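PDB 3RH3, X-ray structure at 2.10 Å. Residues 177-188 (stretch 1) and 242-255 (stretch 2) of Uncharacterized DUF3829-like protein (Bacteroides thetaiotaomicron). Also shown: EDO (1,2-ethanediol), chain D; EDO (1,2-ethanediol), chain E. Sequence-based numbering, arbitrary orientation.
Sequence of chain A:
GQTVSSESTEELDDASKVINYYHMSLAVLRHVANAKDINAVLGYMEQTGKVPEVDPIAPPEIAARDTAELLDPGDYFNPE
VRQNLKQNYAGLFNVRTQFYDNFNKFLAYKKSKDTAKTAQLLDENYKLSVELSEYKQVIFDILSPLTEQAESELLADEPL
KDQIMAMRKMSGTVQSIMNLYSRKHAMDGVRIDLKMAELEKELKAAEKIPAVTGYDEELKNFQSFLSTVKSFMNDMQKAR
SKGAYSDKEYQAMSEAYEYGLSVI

Stretch 1 (177-188) IMNLYSRKHAMD
Stretch 2 (242-255) KGAYSDKEYQAMSE

Two chain segments pack antiparallel: the end of one helix (177-181) and the loop after it lie against a loop and the start of a second helix (247-255). The helix axes run at 162° and approach to 11.4 Å, a gap wide enough for large side chains to fill. Two nearest CA pairs mark the register: Met178 CA to Ser254 CA at 8.0 Å and Lys184 CA to Tyr245 CA at 5.3 Å, so the backbones converge toward the loops. Helix residues keep phi/psi near -65/-42. Ser182 (-57/-2) leaves the first helix, its OG (chi1 p) donating to Asn179 O at 2.9 Å. A type II turn follows from Arg183 to Ala186, with Lys184 at -55/130, His185 at 75/7, and Ala186 N to Arg183 O at 2.9 Å. In the other segment Gly243 (74/6) breaks from helical geometry with positive phi, Ala244 and Tyr245 are extended (-154/151, -64/138), and Ser246 (-124/130, chi1 t) caps the second helix, its OG accepting from Glu249 N at 3.2 Å.

Tyr181 (chi1 t, chi2 78°) is the central bump. Its ring enters a hollow lined by Tyr245, Tyr250 and Met253: Met253 CE (rotamer m, t, m) covers one face, 4.0 Å from the Tyr181 ring centroid, a CH-pi contact, while Tyr250 CD1 meets the edge at Tyr181 CD2, 3.9 Å away. The Tyr245 ring lies oblique, planes at 41°, with Tyr181 CE2 3.8 Å from Tyr245 CD1. At the tip, Tyr181 OH accepts a hydrogen bond from Ser246 N at 3.0 Å and donates to a water at 2.6 Å from OH; that water donates to Ala244 O, 2.5 Å from its oxygen. Tyr181 OH thus ties the loop ahead of the second helix to the first helix, directly through Ser246 N and through the water to Ala244 O.

Farther along, selenomethionine Met178 (m, m, m) curls its end inward, CE resting 3.5 Å from Tyr250 CE1 and 3.7 Å from Ser254 CB. Tyr250 (chi1 t, chi2 58°) in turn lays one ring face over Ser182 CA.

At the loop end, Tyr245 (chi1 t, chi2 90°) fits against the turn: Lys184 N lies over one ring face, and Lys184 CB is 3.6 Å from Tyr245 CD2. Tyr245 OH donates to Asp247 OD1 at 2.7 Å. Lys184 NZ stays 4.1 Å from Asp247 OD2, beyond a salt bridge. Selenomethionine Met187 (t, t, p) points toward the opposing loop, placing CE 3.7 Å from Gly243 C and SE 3.8 Å from Ala244 C.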

ATOM      1  N   ILE A 177      -0.171   6.484   0.500  1.00 30.90           N
ATOM      2  CA  ILE A 177       0.415   7.464   1.443  1.00 30.51           C
ATOM      3  C   ILE A 177       1.074   6.731   2.629  1.00 35.34           C
ATOM      4  O   ILE A 177       2.195   7.098   3.038  1.00 33.67           O
ATOM      5  CB  ILE A 177      -0.625   8.513   1.920  1.00 32.94           C
ATOM      6  CG1 ILE A 177      -1.141   9.335   0.722  1.00 33.03           C
ATOM      7  CG2 ILE A 177      -0.016   9.450   2.969  1.00 32.99           C
ATOM      8  CD1 ILE A 177      -2.450  10.041   0.942  1.00 36.25           C
HETATM    9  N   MSE A 178       0.380   5.690   3.174  1.00 32.57           N
HETATM   10  CA  MSE A 178       0.898   4.926   4.312  1.00 32.25           C
HETATM   11  C   MSE A 178       2.160   4.186   3.906  1.00 36.08           C
HETATM   12  O   MSE A 178       3.124   4.174   4.668  1.00 34.91           O
HETATM   13  CB  MSE A 178      -0.168   3.974   4.868  1.00 33.65           C
HETATM   14  CG  MSE A 178      -1.211   4.732   5.722  1.00 39.02           C
HETATM   15 SE   MSE A 178      -0.408   5.351   7.391  0.75 44.36          SE
HETATM   16  CE  MSE A 178      -0.660   3.743   8.365  1.00 42.80           C
ATOM     17  N   ASN A 179       2.178   3.639   2.690  1.00 34.05           N
ATOM     18  CA  ASN A 179       3.354   2.958   2.148  1.00 34.41           C
ATOM     19  C   ASN A 179       4.551   3.914   2.046  1.00 34.95           C
ATOM     20  O   ASN A 179       5.661   3.539   2.428  1.00 34.26           O
ATOM     21  CB  ASN A 179       3.056   2.341   0.780  1.00 37.94           C
ATOM     22  CG  ASN A 179       4.173   1.471   0.260  1.00 49.03           C
ATOM     23  OD1 ASN A 179       4.762   0.665   0.976  1.00 48.68           O
ATOM     24  ND2 ASN A 179       4.542   1.663  -0.975  1.00 46.84           N
ATOM     25  N   LEU A 180       4.316   5.141   1.574  1.00 30.81           N
ATOM     26  CA  LEU A 180       5.359   6.160   1.460  1.00 32.28           C
ATOM     27  C   LEU A 180       5.839   6.618   2.825  1.00 36.77           C
ATOM     28  O   LEU A 180       7.036   6.850   3.015  1.00 37.81           O
ATOM     29  CB  LEU A 180       4.872   7.362   0.635  1.00 32.76           C
ATOM     30  CG  LEU A 180       4.679   7.061  -0.869  1.00 38.47           C
ATOM     31  CD1 LEU A 180       3.753   8.090  -1.527  1.00 37.69           C
ATOM     32  CD2 LEU A 180       6.023   6.913  -1.590  1.00 41.29           C
ATOM     33  N   TYR A 181       4.905   6.728   3.791  1.00 31.62           N
ATOM     34  CA  TYR A 181       5.252   7.119   5.137  1.00 30.76           C
ATOM     35  C   TYR A 181       6.042   6.006   5.857  1.00 33.78           C
ATOM     36  O   TYR A 181       7.029   6.318   6.531  1.00 33.71           O
ATOM     37  CB  TYR A 181       3.999   7.493   5.935  1.00 31.26           C
ATOM     38  CG  TYR A 181       4.344   7.885   7.350  1.00 32.36           C
ATOM     39  CD1 TYR A 181       4.861   9.150   7.639  1.00 32.54           C
ATOM     40  CD2 TYR A 181       4.256   6.962   8.391  1.00 33.36           C
ATOM     41  CE1 TYR A 181       5.327   9.464   8.907  1.00 31.67           C
ATOM     42  CE2 TYR A 181       4.663   7.289   9.680  1.00 34.36           C
ATOM     43  CZ  TYR A 181       5.172   8.552   9.940  1.00 34.63           C
ATOM     44  OH  TYR A 181       5.627   8.846  11.201  1.00 33.65           O
ATOM     45  N   SER A 182       5.605   4.737   5.714  1.00 31.70           N
ATOM     46  CA  SER A 182       6.132   3.535   6.384  1.00 34.51           C
ATOM     47  C   SER A 182       7.640   3.235   6.169  1.00 40.20           C
ATOM     48  O   SER A 182       8.128   2.236   6.674  1.00 42.38           O
ATOM     49  CB  SER A 182       5.338   2.313   5.923  1.00 39.42           C
ATOM     50  OG  SER A 182       5.799   1.727   4.710  1.00 50.84           O
ATOM     51  N   ARG A 183       8.341   4.030   5.385  1.00 37.55           N
ATOM     52  CA  ARG A 183       9.733   3.794   5.048  1.00 37.99           C
ATOM     53  C   ARG A 183      10.635   4.357   6.133  1.00 42.66           C
ATOM     54  O   ARG A 183      11.055   5.516   6.084  1.00 44.26           O
ATOM     55  CB  ARG A 183      10.064   4.392   3.669  1.00 38.95           C
ATOM     56  CG  ARG A 183       9.222   3.801   2.565  1.00 40.04           C
ATOM     57  CD  ARG A 183       9.343   4.551   1.272  1.00 43.52           C
ATOM     58  NE  ARG A 183       8.457   3.924   0.304  1.00 38.51           N
ATOM     59  CZ  ARG A 183       8.475   4.131  -1.003  1.00 53.04           C
ATOM     60  NH1 ARG A 183       9.350   4.977  -1.536  1.00 55.11           N
ATOM     61  NH2 ARG A 183       7.630   3.483  -1.792  1.00 39.16           N
ATOM     62  N   LYS A 184      10.888   3.531   7.137  1.00 37.93           N
ATOM     63  CA  LYS A 184      11.765   3.828   8.256  1.00 38.31           C
ATOM     64  C   LYS A 184      13.137   4.219   7.711  1.00 44.27           C
ATOM     65  O   LYS A 184      13.647   3.562   6.812  1.00 43.52           O
ATOM     66  CB  LYS A 184      11.829   2.598   9.162  1.00 40.40           C
ATOM     67  CG  LYS A 184      12.754   2.686  10.336  1.00 45.48           C
ATOM     68  CD  LYS A 184      12.443   1.558  11.302  1.00 51.81           C
ATOM     69  CE  LYS A 184      13.592   1.333  12.246  1.00 61.01           C
ATOM     70  NZ  LYS A 184      13.762   2.465  13.187  1.00 62.90           N
ATOM     71  N   HIS A 185      13.674   5.358   8.199  1.00 43.93           N
ATOM     72  CA  HIS A 185      14.949   5.963   7.796  1.00 45.31           C
ATOM     73  C   HIS A 185      14.865   6.650   6.416  1.00 47.45           C
ATOM     74  O   HIS A 185      15.887   7.135   5.922  1.00 49.22           O
ATOM     75  CB  HIS A 185      16.078   4.933   7.805  1.00 48.34           C
ATOM     76  CG  HIS A 185      17.423   5.504   8.106  1.00 54.06           C
ATOM     77  ND1 HIS A 185      17.782   5.860   9.390  1.00 57.58           N
ATOM     78  CD2 HIS A 185      18.476   5.709   7.281  1.00 57.13           C
ATOM     79  CE1 HIS A 185      19.036   6.283   9.306  1.00 58.73           C
ATOM     80  NE2 HIS A 185      19.498   6.204   8.056  1.00 58.70           N
ATOM     81  N   ALA A 186      13.656   6.746   5.811  1.00 40.15           N
ATOM     82  CA  ALA A 186      13.528   7.312   4.468  1.00 38.55           C
ATOM     83  C   ALA A 186      12.098   7.753   4.130  1.00 41.36           C
ATOM     84  O   ALA A 186      11.668   7.610   2.993  1.00 41.68           O
ATOM     85  CB  ALA A 186      14.000   6.285   3.439  1.00 38.95           C
HETATM   86  N   MSE A 187      11.378   8.320   5.091  1.00 37.07           N
HETATM   87  CA  MSE A 187      10.015   8.841   4.876  1.00 33.31           C
HETATM   88  C   MSE A 187      10.023   9.813   3.667  1.00 41.18           C
HETATM   89  O   MSE A 187      10.789  10.767   3.636  1.00 43.08           O
HETATM   90  CB  MSE A 187       9.533   9.544   6.143  1.00 32.13           C
HETATM   91  CG  MSE A 187       8.058   9.870   6.091  1.00 33.76           C
HETATM   92 SE   MSE A 187       7.687  11.396   7.143  0.75 36.40          SE
HETATM   93  CE  MSE A 187       8.575  12.734   5.996  1.00 34.44           C
ATOM     94  N   ASP A 188       9.260   9.495   2.651  1.00 41.20           N
ATOM     95  CA  ASP A 188       9.269  10.240   1.395  1.00 40.74           C
ATOM     96  C   ASP A 188       8.232  11.349   1.401  1.00 38.09           C
ATOM     97  O   ASP A 188       7.122  11.157   0.896  1.00 34.03           O
ATOM     98  CB  ASP A 188       9.033   9.252   0.227  1.00 43.47           C
ATOM     99  CG  ASP A 188       9.486   9.744  -1.135  1.00 58.14           C
ATOM    100  OD1 ASP A 188       9.638  10.986  -1.307  1.00 60.28           O
ATOM    101  OD2 ASP A 188       9.650   8.899  -2.041  1.00 67.26           O
ATOM    102  N   LYS A 242       7.132  16.028  10.742  1.00 38.86           N
ATOM    103  CA  LYS A 242       8.269  15.731  11.621  1.00 39.16           C
ATOM    104  C   LYS A 242       9.522  15.448  10.802  1.00 43.41           C
ATOM    105  O   LYS A 242      10.617  15.415  11.358  1.00 43.41           O
ATOM    106  CB  LYS A 242       7.940  14.566  12.565  1.00 41.91           C
ATOM    107  CG  LYS A 242       6.591  14.726  13.279  1.00 52.79           C
ATOM    108  CD  LYS A 242       6.727  15.098  14.733  1.00 67.29           C
ATOM    109  CE  LYS A 242       5.513  14.678  15.540  1.00 71.76           C
ATOM    110  NZ  LYS A 242       5.454  13.199  15.738  1.00 65.36           N
ATOM    111  N   GLY A 243       9.329  15.222   9.497  1.00 39.84           N
ATOM    112  CA  GLY A 243      10.384  14.972   8.523  1.00 40.49           C
ATOM    113  C   GLY A 243      11.013  13.599   8.616  1.00 44.10           C
ATOM    114  O   GLY A 243      11.989  13.324   7.916  1.00 44.19           O
ATOM    115  N   ALA A 244      10.461  12.728   9.475  1.00 39.71           N
ATOM    116  CA  ALA A 244      10.986  11.378   9.640  1.00 39.74           C
ATOM    117  C   ALA A 244       9.916  10.424  10.126  1.00 42.55           C
ATOM    118  O   ALA A 244       8.989  10.830  10.827  1.00 41.87           O
ATOM    119  CB  ALA A 244      12.157  11.381  10.609  1.00 41.28           C
ATOM    120  N   TYR A 245      10.057   9.146   9.752  1.00 37.84           N
ATOM    121  CA  TYR A 245       9.184   8.069  10.172  1.00 35.32           C
ATOM    122  C   TYR A 245       9.292   7.874  11.673  1.00 40.18           C
ATOM    123  O   TYR A 245      10.395   7.877  12.237  1.00 40.72           O
ATOM    124  CB  TYR A 245       9.572   6.776   9.444  1.00 35.83           C
ATOM    125  CG  TYR A 245       8.969   5.518  10.046  1.00 34.84           C
ATOM    126  CD1 TYR A 245       7.730   5.044   9.623  1.00 33.66           C
ATOM    127  CD2 TYR A 245       9.637   4.807  11.044  1.00 35.93           C
ATOM    128  CE1 TYR A 245       7.185   3.875  10.155  1.00 34.05           C
ATOM    129  CE2 TYR A 245       9.099   3.642  11.586  1.00 36.33           C
ATOM    130  CZ  TYR A 245       7.865   3.189  11.149  1.00 40.13           C
ATOM    131  OH  TYR A 245       7.323   2.053  11.684  1.00 41.70           O
ATOM    132  N   SER A 246       8.145   7.673  12.310  1.00 36.45           N
ATOM    133  CA  SER A 246       8.040   7.411  13.735  1.00 37.05           C
ATOM    134  C   SER A 246       7.300   6.093  13.914  1.00 40.98           C
ATOM    135  O   SER A 246       6.223   5.932  13.332  1.00 36.83           O
ATOM    136  CB  SER A 246       7.297   8.562  14.411  1.00 39.55           C
ATOM    137  OG  SER A 246       6.843   8.217  15.704  1.00 50.93           O
ATOM    138  N   ASP A 247       7.844   5.142  14.721  1.00 40.96           N
ATOM    139  CA  ASP A 247       7.113   3.881  14.959  1.00 42.00           C
ATOM    140  C   ASP A 247       5.781   4.179  15.675  1.00 45.76           C
ATOM    141  O   ASP A 247       4.758   3.586  15.325  1.00 44.96           O
ATOM    142  CB  ASP A 247       7.954   2.865  15.751  1.00 46.52           C
ATOM    143  CG  ASP A 247       8.922   2.064  14.891  1.00 69.72           C
ATOM    144  OD1 ASP A 247       8.451   1.334  13.982  1.00 70.53           O
ATOM    145  OD2 ASP A 247      10.151   2.137  15.148  1.00 80.78           O
ATOM    146  N   LYS A 248       5.796   5.165  16.609  1.00 42.88           N
ATOM    147  CA  LYS A 248       4.637   5.595  17.393  1.00 43.12           C
ATOM    148  C   LYS A 248       3.523   6.155  16.475  1.00 45.70           C
ATOM    149  O   LYS A 248       2.352   5.821  16.670  1.00 44.83           O
ATOM    150  CB  LYS A 248       5.046   6.631  18.452  1.00 46.04           C
ATOM    151  CG  LYS A 248       3.941   6.941  19.463  1.00 59.69           C
ATOM    152  CD  LYS A 248       4.453   7.708  20.680  1.00 69.35           C
ATOM    153  N   GLU A 249       3.891   6.990  15.486  1.00 39.54           N
ATOM    154  CA  GLU A 249       2.926   7.592  14.554  1.00 37.71           C
ATOM    155  C   GLU A 249       2.361   6.547  13.619  1.00 39.55           C
ATOM    156  O   GLU A 249       1.163   6.540  13.364  1.00 40.06           O
ATOM    157  CB  GLU A 249       3.574   8.734  13.743  1.00 38.98           C
ATOM    158  CG  GLU A 249       3.860   9.987  14.563  1.00 49.84           C
ATOM    159  CD  GLU A 249       2.719  10.980  14.665  1.00 76.42           C
ATOM    160  OE1 GLU A 249       1.561  10.609  14.356  1.00 67.03           O
ATOM    161  OE2 GLU A 249       2.987  12.144  15.042  1.00 81.07           O
ATOM    162  N   TYR A 250       3.214   5.666  13.116  1.00 36.77           N
ATOM    163  CA  TYR A 250       2.816   4.620  12.183  1.00 36.60           C
ATOM    164  C   TYR A 250       1.877   3.608  12.852  1.00 39.91           C
ATOM    165  O   TYR A 250       0.842   3.276  12.275  1.00 37.73           O
ATOM    166  CB  TYR A 250       4.037   3.925  11.580  1.00 39.15           C
ATOM    167  CG  TYR A 250       3.668   2.970  10.473  1.00 43.30           C
ATOM    168  CD1 TYR A 250       2.981   3.413   9.343  1.00 45.49           C
ATOM    169  CD2 TYR A 250       3.925   1.609  10.589  1.00 45.25           C
ATOM    170  CE1 TYR A 250       2.571   2.525   8.351  1.00 47.33           C
ATOM    171  CE2 TYR A 250       3.535   0.713   9.593  1.00 46.45           C
ATOM    172  CZ  TYR A 250       2.853   1.178   8.477  1.00 54.50           C
ATOM    173  OH  TYR A 250       2.473   0.318   7.474  1.00 57.48           O
ATOM    174  N   GLN A 251       2.223   3.143  14.053  1.00 37.68           N
ATOM    175  CA  GLN A 251       1.379   2.213  14.797  1.00 39.38           C
ATOM    176  C   GLN A 251       0.002   2.848  15.066  1.00 42.65           C
ATOM    177  O   GLN A 251      -1.001   2.237  14.728  1.00 43.31           O
ATOM    178  CB  GLN A 251       2.053   1.751  16.107  1.00 41.90           C
ATOM    179  CG  GLN A 251       3.003   0.566  15.914  1.00 69.54           C
ATOM    180  CD  GLN A 251       2.355  -0.614  15.214  1.00102.01           C
ATOM    181  OE1 GLN A 251       2.749  -0.995  14.103  1.00 99.94           O
ATOM    182  NE2 GLN A 251       1.311  -1.181  15.817  1.00 97.77           N
ATOM    183  N   ALA A 252      -0.029   4.100  15.559  1.00 38.77           N
ATOM    184  CA  ALA A 252      -1.258   4.853  15.843  1.00 38.52           C
ATOM    185  C   ALA A 252      -2.148   4.982  14.615  1.00 41.24           C
ATOM    186  O   ALA A 252      -3.339   4.670  14.674  1.00 41.27           O
ATOM    187  CB  ALA A 252      -0.920   6.236  16.366  1.00 39.37           C
HETATM  188  N   MSE A 253      -1.576   5.463  13.503  1.00 35.29           N
HETATM  189  CA  MSE A 253      -2.330   5.664  12.288  1.00 31.99           C
HETATM  190  C   MSE A 253      -2.758   4.351  11.648  1.00 39.44           C
HETATM  191  O   MSE A 253      -3.846   4.303  11.066  1.00 41.28           O
HETATM  192  CB  MSE A 253      -1.516   6.487  11.301  1.00 31.31           C
HETATM  193  CG  MSE A 253      -1.470   7.981  11.655  1.00 33.92           C
HETATM  194 SE   MSE A 253      -0.641   8.923  10.166  0.75 36.58          SE
HETATM  195  CE  MSE A 253       1.244   8.246  10.580  1.00 33.81           C
ATOM    196  N   SER A 254      -1.922   3.304  11.712  1.00 36.55           N
ATOM    197  CA  SER A 254      -2.306   2.032  11.083  1.00 37.11           C
ATOM    198  C   SER A 254      -3.457   1.393  11.852  1.00 40.76           C
ATOM    199  O   SER A 254      -4.380   0.902  11.240  1.00 40.74           O
ATOM    200  CB  SER A 254      -1.119   1.078  10.935  1.00 42.29           C
ATOM    201  OG  SER A 254      -0.712   0.527  12.171  1.00 57.76           O
ATOM    202  N   GLU A 255      -3.465   1.537  13.158  1.00 41.90           N
ATOM    203  CA  GLU A 255      -4.545   1.031  14.024  1.00 43.63           C
ATOM    204  C   GLU A 255      -5.832   1.833  13.839  1.00 45.68           C
ATOM    205  O   GLU A 255      -6.888   1.226  13.703  1.00 45.09           O
ATOM    206  CB  GLU A 255      -4.137   1.045  15.498  1.00 45.58           C
ATOM    207  CG  GLU A 255      -3.086   0.005  15.846  1.00 60.57           C
ATOM    208  CD  GLU A 255      -2.554   0.093  17.265  1.00 90.06           C
ATOM    209  OE1 GLU A 255      -3.199   0.759  18.108  1.00 92.57           O
ATOM    210  OE2 GLU A 255      -1.489  -0.508  17.535  1.00 88.68           O
TER
HETATM  211  C1  EDO D 294      14.332   5.680  12.385  1.00 49.92           C
HETATM  212  O1  EDO D 294      15.215   5.050  11.440  1.00 54.04           O
HETATM  213  C2  EDO D 294      12.930   5.895  11.808  1.00 47.79           C
HETATM  214  O2  EDO D 294      12.835   6.870  10.739  1.00 41.96           O
HETATM  215  C1  EDO E 295       8.540  -2.500   3.589  1.00 57.77           C
HETATM  216  O1  EDO E 295       9.856  -2.121   3.159  1.00 54.31           O
HETATM  217  C2  EDO E 295       7.551  -2.591   2.429  1.00 57.01           C
HETATM  218  O2  EDO E 295       6.575  -1.543   2.550  1.00 61.50           O
HETATM  219  O   HOH W   1       6.695  11.195  11.804  1.00 30.97           O